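Local coordinates for protein NAD(P)H-flavin oxidoreductase (Agrobacterium tumefaciens str. C58, PDB 2FRE) that probably catalyses NAD(P)H-dependent reduction by way of a bound flavin mononucleotide, as an oxidoreductase of the nitroreductase family, at residues Q79-N84 against H131-G136; E34-I39 against A85-F90. All blocks are in the same frame, centred on the assembly; numbering follows the deposited sequence.

Contact 1: Q79-N84 against H131-G136; sequences QKWAKN and HAHGMG. With FMN (flavin mononucleotide), chain C.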
loop_
_atom_site.group_PDB
_atom_site.type_symbol
_atom_site.label_atom_id
_atom_site.label_comp_id
_atom_site.label_asym_id
_atom_site.label_seq_id
_atom_site.Cartn_x
_atom_site.Cartn_y
_atom_site.Cartn_z
ATOM N N GLN A 79 7.372 -21.510 6.692
ATOM C CA GLN A 79 8.236 -21.695 7.863
ATOM C C GLN A 79 9.673 -21.998 7.483
ATOM O O GLN A 79 10.596 -21.536 8.140
ATOM C CB GLN A 79 7.742 -22.833 8.745
ATOM C CG GLN A 79 6.513 -22.496 9.546
ATOM C CD GLN A 79 6.110 -23.612 10.496
ATOM O OE1 GLN A 79 4.920 -23.861 10.705
ATOM N NE2 GLN A 79 7.092 -24.264 11.096
ATOM N N LYS A 80 9.842 -22.802 6.435
ATOM C CA LYS A 80 11.132 -23.336 6.037
ATOM C C LYS A 80 12.180 -22.245 5.896
ATOM O O LYS A 80 13.326 -22.442 6.259
ATOM C CB LYS A 80 11.003 -24.072 4.700
ATOM C CG LYS A 80 10.244 -25.369 4.775
ATOM C CD LYS A 80 9.879 -25.905 3.384
ATOM C CE LYS A 80 9.712 -27.435 3.373
ATOM N NZ LYS A 80 8.713 -27.979 4.379
ATOM N N TRP A 81 11.778 -21.089 5.363
ATOM C CA TRP A 81 12.708 -19.978 5.141
ATOM C C TRP A 81 12.483 -18.829 6.109
ATOM O O TRP A 81 13.441 -18.198 6.532
ATOM C CB TRP A 81 12.638 -19.477 3.679
ATOM C CG TRP A 81 11.281 -19.084 3.222
ATOM C CD1 TRP A 81 10.357 -19.888 2.620
ATOM C CD2 TRP A 81 10.684 -17.796 3.326
ATOM N NE1 TRP A 81 9.228 -19.185 2.340
ATOM C CE2 TRP A 81 9.388 -17.897 2.769
ATOM C CE3 TRP A 81 11.105 -16.569 3.848
ATOM C CZ2 TRP A 81 8.512 -16.822 2.719
ATOM C CZ3 TRP A 81 10.228 -15.491 3.796
ATOM C CH2 TRP A 81 8.943 -15.627 3.247
ATOM N N ALA A 82 11.226 -18.551 6.449
ATOM C CA ALA A 82 10.900 -17.419 7.323
ATOM C C ALA A 82 11.408 -17.580 8.767
ATOM O O ALA A 82 11.561 -16.590 9.484
ATOM C CB ALA A 82 9.418 -17.152 7.312
ATOM N N LYS A 83 11.666 -18.814 9.184
ATOM C CA LYS A 83 12.185 -19.075 10.520
ATOM C C LYS A 83 13.563 -18.492 10.700
ATOM O O LYS A 83 14.026 -18.389 11.822
ATOM C CB LYS A 83 12.214 -20.572 10.828
ATOM C CG LYS A 83 13.194 -21.397 10.020
ATOM C CD LYS A 83 12.818 -22.852 10.139
ATOM C CE LYS A 83 13.741 -23.768 9.398
ATOM N NZ LYS A 83 13.317 -25.208 9.599
ATOM N N ASN A 84 14.219 -18.137 9.596
ATOM C CA ASN A 84 15.551 -17.551 9.635
ATOM C C ASN A 84 15.566 -16.028 9.436
ATOM O O ASN A 84 16.629 -15.417 9.365
ATOM C CB ASN A 84 16.450 -18.265 8.618
ATOM C CG ASN A 84 16.720 -19.713 9.004
ATOM O OD1 ASN A 84 16.849 -20.033 10.181
ATOM N ND2 ASN A 84 16.782 -20.593 8.018
ATOM N N HIS A 131 15.225 -6.535 3.925
ATOM C CA HIS A 131 14.153 -6.893 3.006
ATOM C C HIS A 131 12.967 -7.425 3.775
ATOM O O HIS A 131 13.133 -8.244 4.701
ATOM C CB HIS A 131 14.636 -7.940 1.992
ATOM C CG HIS A 131 15.730 -7.440 1.093
ATOM N ND1 HIS A 131 17.047 -7.374 1.492
ATOM C CD2 HIS A 131 15.694 -6.924 -0.157
ATOM C CE1 HIS A 131 17.779 -6.866 0.524
ATOM N NE2 HIS A 131 16.986 -6.592 -0.497
ATOM N N ALA A 132 11.775 -6.978 3.376
ATOM C CA ALA A 132 10.517 -7.460 3.948
ATOM C C ALA A 132 9.863 -8.410 2.941
ATOM O O ALA A 132 10.049 -8.251 1.737
ATOM C CB ALA A 132 9.593 -6.325 4.249
ATOM N N HIS A 133 9.148 -9.411 3.425
ATOM C CA HIS A 133 8.540 -10.422 2.549
ATOM C C HIS A 133 7.150 -10.737 3.084
ATOM O O HIS A 133 6.997 -11.234 4.202
ATOM C CB HIS A 133 9.424 -11.656 2.516
ATOM C CG HIS A 133 9.111 -12.627 1.417
ATOM N ND1 HIS A 133 7.828 -12.998 1.070
ATOM C CD2 HIS A 133 9.931 -13.350 0.625
ATOM C CE1 HIS A 133 7.879 -13.902 0.100
ATOM N NE2 HIS A 133 9.141 -14.125 -0.191
ATOM N N GLY A 134 6.135 -10.399 2.297
ATOM C CA GLY A 134 4.752 -10.598 2.687
ATOM C C GLY A 134 4.360 -12.056 2.592
ATOM O O GLY A 134 4.901 -12.789 1.757
HETATM N N MSE A 135 3.436 -12.488 3.451
HETATM C CA MSE A 135 2.967 -13.877 3.434
HETATM C C MSE A 135 1.467 -14.007 3.689
HETATM O O MSE A 135 0.947 -13.503 4.677
HETATM C CB MSE A 135 3.737 -14.738 4.460
HETATM C CG MSE A 135 5.232 -14.746 4.265
HETATM SE SE MSE A 135 6.079 -15.683 5.770
HETATM C CE MSE A 135 5.718 -14.292 7.141
ATOM N N GLY A 136 0.769 -14.696 2.790
ATOM C CA GLY A 136 -0.619 -15.091 3.018
ATOM C C GLY A 136 -0.764 -16.550 3.417
ATOM O O GLY A 136 -1.837 -16.962 3.882
HETATM N N1 FMN C . 5.592 -15.193 -0.795
HETATM C C2 FMN C . 5.741 -16.490 -0.304
HETATM O O2 FMN C . 6.779 -17.121 -0.531
HETATM N N3 FMN C . 4.726 -17.090 0.419
HETATM C C4 FMN C . 3.556 -16.435 0.695
HETATM O O4 FMN C . 2.768 -16.919 1.533
HETATM C C4A FMN C . 3.410 -15.121 0.200
HETATM N N5 FMN C . 2.245 -14.417 0.448
HETATM C C5A FMN C . 2.147 -13.103 0.020
HETATM C C6 FMN C . 0.993 -12.393 0.305
HETATM C C7 FMN C . 0.860 -11.080 -0.097
HETATM C C7M FMN C . -0.142 -10.270 0.679
HETATM C C8 FMN C . 1.880 -10.452 -0.820
HETATM C C8M FMN C . 2.023 -8.949 -0.786
HETATM C C9 FMN C . 3.040 -11.157 -1.114
HETATM C C9A FMN C . 3.165 -12.500 -0.710
HETATM N N10 FMN C . 4.306 -13.211 -1.012
HETATM C C10 FMN C . 4.432 -14.512 -0.538
HETATM C "C1'" FMN C . 5.392 -12.628 -1.882
HETATM C "C2'" FMN C . 4.962 -12.285 -3.307
HETATM O "O2'" FMN C . 4.941 -13.430 -4.153
HETATM C "C3'" FMN C . 5.873 -11.199 -3.872
HETATM O "O3'" FMN C . 5.707 -10.000 -3.125
HETATM C "C4'" FMN C . 5.605 -10.972 -5.355
HETATM O "O4'" FMN C . 5.956 -12.124 -6.104
HETATM C "C5'" FMN C . 6.342 -9.767 -5.927
HETATM O "O5'" FMN C . 7.747 -9.919 -5.792
HETATM P P FMN C . 8.635 -8.817 -5.027
HETATM O O1P FMN C . 8.637 -7.582 -5.912
HETATM O O2P FMN C . 7.984 -8.477 -3.696
HETATM O O3P FMN C . 10.000 -9.422 -4.838
#
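Trp81 and His133 meet obliquely, with their ring planes inclined at 38°. The indole brings CH2 over the centre of one face of the imidazole, 3.5 Å from His133 CG. At the edge of the imidazole, near its plane, lies N1 of the flavin, although the spacing modelled there is doubtfully short. One face of the indole carries Ala82 CB toward its rim. Trp81 CG sits between its own backbone N and carbonyl carbon (chi1 55°), and this swings the six-membered ring across to the strand. Met135, a selenomethionine in the crystal, adds an oblique Met-aromatic contact: SE is 3.8 Å from Trp81 CH2 and 4.0 Å from Ala82 CB. Gly134 O lies in the plane of the imidazole and accepts from His133 ND1 at 3.0 Å, which helps fix the ring's rotation; the donor is tilted from the carbonyl plane. Just beyond, Gly136 N donates to flavin N5 at 2.8 Å, with a weak second bond to O4. The chemistry illustrates how a buried contact can form part of a flavin pocket: the backbone just past the strand addresses N5, the usual hydride acceptor of flavoenzymes, and that bond would probably help to polarise it.

Contact 2: E34-I39 against A85-F90; sequences EHLLTI and ASVLLF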
loop_
_atom_site.group_PDB
_atom_site.type_symbol
_atom_site.label_atom_id
_atom_site.label_comp_id
_atom_site.label_asym_id
_atom_site.label_seq_id
_atom_site.Cartn_x
_atom_site.Cartn_y
_atom_site.Cartn_z
ATOM N N GLU A 34 15.377 -0.521 17.641
ATOM C CA GLU A 34 15.026 0.800 17.066
ATOM C C GLU A 34 14.773 0.737 15.555
ATOM O O GLU A 34 13.957 1.515 15.019
ATOM C CB GLU A 34 16.114 1.847 17.346
ATOM C CG GLU A 34 15.649 3.310 17.097
ATOM C CD GLU A 34 16.796 4.322 16.882
ATOM O OE1 GLU A 34 17.510 4.254 15.846
ATOM O OE2 GLU A 34 16.954 5.212 17.740
ATOM N N HIS A 35 15.481 -0.168 14.875
ATOM C CA HIS A 35 15.294 -0.368 13.440
ATOM C C HIS A 35 13.874 -0.849 13.172
ATOM O O HIS A 35 13.218 -0.315 12.284
ATOM C CB HIS A 35 16.333 -1.335 12.855
ATOM C CG HIS A 35 17.685 -0.717 12.647
ATOM N ND1 HIS A 35 18.726 -1.384 12.032
ATOM C CD2 HIS A 35 18.152 0.518 12.938
ATOM C CE1 HIS A 35 19.782 -0.596 11.982
ATOM N NE2 HIS A 35 19.464 0.565 12.524
ATOM N N LEU A 36 13.373 -1.809 13.963
ATOM C CA LEU A 36 11.995 -2.288 13.738
ATOM C C LEU A 36 10.974 -1.202 14.029
ATOM O O LEU A 36 9.987 -1.061 13.315
ATOM C CB LEU A 36 11.648 -3.537 14.558
ATOM C CG LEU A 36 10.231 -4.097 14.281
ATOM C CD1 LEU A 36 10.041 -4.456 12.847
ATOM C CD2 LEU A 36 9.962 -5.323 15.150
ATOM N N LEU A 37 11.222 -0.430 15.076
ATOM C CA LEU A 37 10.331 0.657 15.449
ATOM C C LEU A 37 10.297 1.754 14.364
ATOM O O LEU A 37 9.223 2.284 14.028
ATOM C CB LEU A 37 10.702 1.187 16.851
ATOM C CG LEU A 37 10.352 0.218 18.004
ATOM C CD1 LEU A 37 10.908 0.702 19.323
ATOM C CD2 LEU A 37 8.842 0.003 18.151
ATOM N N THR A 38 11.446 2.041 13.761
ATOM C CA THR A 38 11.511 2.971 12.630
ATOM C C THR A 38 10.657 2.471 11.461
ATOM O O THR A 38 9.857 3.228 10.875
ATOM C CB THR A 38 12.979 3.213 12.195
ATOM O OG1 THR A 38 13.740 3.658 13.321
ATOM C CG2 THR A 38 13.068 4.286 11.123
ATOM N N ILE A 39 10.804 1.181 11.158
ATOM C CA ILE A 39 10.038 0.521 10.093
ATOM C C ILE A 39 8.542 0.631 10.326
ATOM O O ILE A 39 7.810 0.997 9.421
ATOM C CB ILE A 39 10.462 -0.958 9.935
ATOM C CG1 ILE A 39 11.884 -1.007 9.347
ATOM C CG2 ILE A 39 9.471 -1.724 9.039
ATOM C CD1 ILE A 39 12.508 -2.363 9.355
ATOM N N ALA A 85 14.377 -15.418 9.385
ATOM C CA ALA A 85 14.260 -13.979 9.331
ATOM C C ALA A 85 14.612 -13.389 10.700
ATOM O O ALA A 85 14.715 -14.110 11.692
ATOM C CB ALA A 85 12.853 -13.585 8.937
ATOM N N SER A 86 14.790 -12.073 10.731
ATOM C CA SER A 86 15.158 -11.365 11.948
ATOM C C SER A 86 13.943 -10.956 12.775
ATOM O O SER A 86 14.045 -10.818 13.995
ATOM C CB SER A 86 15.971 -10.110 11.608
ATOM O OG SER A 86 17.253 -10.437 11.148
ATOM N N VAL A 87 12.821 -10.738 12.095
ATOM C CA VAL A 87 11.572 -10.292 12.692
ATOM C C VAL A 87 10.436 -10.977 11.945
ATOM O O VAL A 87 10.502 -11.130 10.727
ATOM C CB VAL A 87 11.421 -8.736 12.558
ATOM C CG1 VAL A 87 10.031 -8.276 12.945
ATOM C CG2 VAL A 87 12.466 -8.018 13.378
ATOM N N LEU A 88 9.414 -11.409 12.685
ATOM C CA LEU A 88 8.149 -11.820 12.112
ATOM C C LEU A 88 7.057 -10.939 12.715
ATOM O O LEU A 88 7.091 -10.622 13.911
ATOM C CB LEU A 88 7.858 -13.298 12.387
ATOM C CG LEU A 88 8.703 -14.298 11.595
ATOM C CD1 LEU A 88 8.605 -15.681 12.177
ATOM C CD2 LEU A 88 8.268 -14.324 10.170
ATOM N N LEU A 89 6.086 -10.553 11.888
ATOM C CA LEU A 89 4.952 -9.804 12.364
ATOM C C LEU A 89 3.718 -10.064 11.508
ATOM O O LEU A 89 3.819 -10.569 10.394
ATOM C CB LEU A 89 5.283 -8.299 12.389
ATOM C CG LEU A 89 5.579 -7.581 11.063
ATOM C CD1 LEU A 89 4.312 -7.129 10.340
ATOM C CD2 LEU A 89 6.457 -6.353 11.320
ATOM N N PHE A 90 2.561 -9.708 12.048
ATOM C CA PHE A 90 1.310 -9.807 11.325
ATOM C C PHE A 90 0.699 -8.418 11.173
ATOM O O PHE A 90 0.637 -7.611 12.123
ATOM C CB PHE A 90 0.377 -10.836 11.986
ATOM C CG PHE A 90 0.973 -12.206 12.025
ATOM C CD1 PHE A 90 0.934 -13.030 10.889
ATOM C CD2 PHE A 90 1.650 -12.645 13.146
ATOM C CE1 PHE A 90 1.528 -14.286 10.903
ATOM C CE2 PHE A 90 2.261 -13.893 13.171
ATOM C CZ PHE A 90 2.208 -14.719 12.042
#
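Leu36 and Val87 carry this apolar contact, reaching toward each other tip to tip from helix and strand. Both methyls of Leu36 engage the same branch of Val87: CD2 comes within 3.7 Å of Val87 CG1, and CD1 within 3.8 Å of that same carbon. Val87 CG2 is a little farther off, 4.1 Å from Leu36 CD2. With CG of the leucine anti to the backbone N (chi1 -177°), the two methyls are carried toward the strand. Leu89, two residues along the strand and facing the same way, closes the patch more loosely, with CD2 4.3 Å from Leu36 CD1. All three side chains are buried: a helix packs through its apolar side on a face of the antiparallel sheet of this nitroreductase-family protein.

No hydrogen bond crosses between the two segments; polar groups are met within the helix or by other parts of the chain. Glu34 O is gripped twice, by Thr38 N at 2.9 Å in the regular helical pattern and by Thr38 OG1 at 2.7 Å, and the two donors arrive from opposite faces of the carbonyl plane. The hydroxyl thus donates its proton back into its own helix. On the strand side, Ser86 and Val87 both face Ile161 in a classic beta bulge, just where strand 87-98 begins.

Among its neighbours, Leu36 also packs on Tyr59 and His61 of strand 55-61, so one leucine spans two adjacent strands, while Ile39 turns to Leu121 and Ala125 of helix 110-127. Glu34 and Thr38 lie against Pro12 of the second subunit, placing helix 33-44 between the central sheet and the dimer partner.

From the N terminus, the chain passes first through 34-39 on helix 33-44, runs along strand 55-61 and helix 67-72, and reaches 79-84, on helix 76-82. It then enters 85-90 directly, where contact 2 closes a loop of 45 intervening residues. Contact 1 closes its own loop later, at strand 131-135, after helix 110-127. Their segments alternate, so the two loops cross. Leu88 joins them: pointing away from helix 33-44, it brings CD2 to 4.0 Å from Met135 CE. Together the contacts tie helices 33-44 and 76-82 to one antiparallel sheet, with contact 1 supplying part of the flavin pocket.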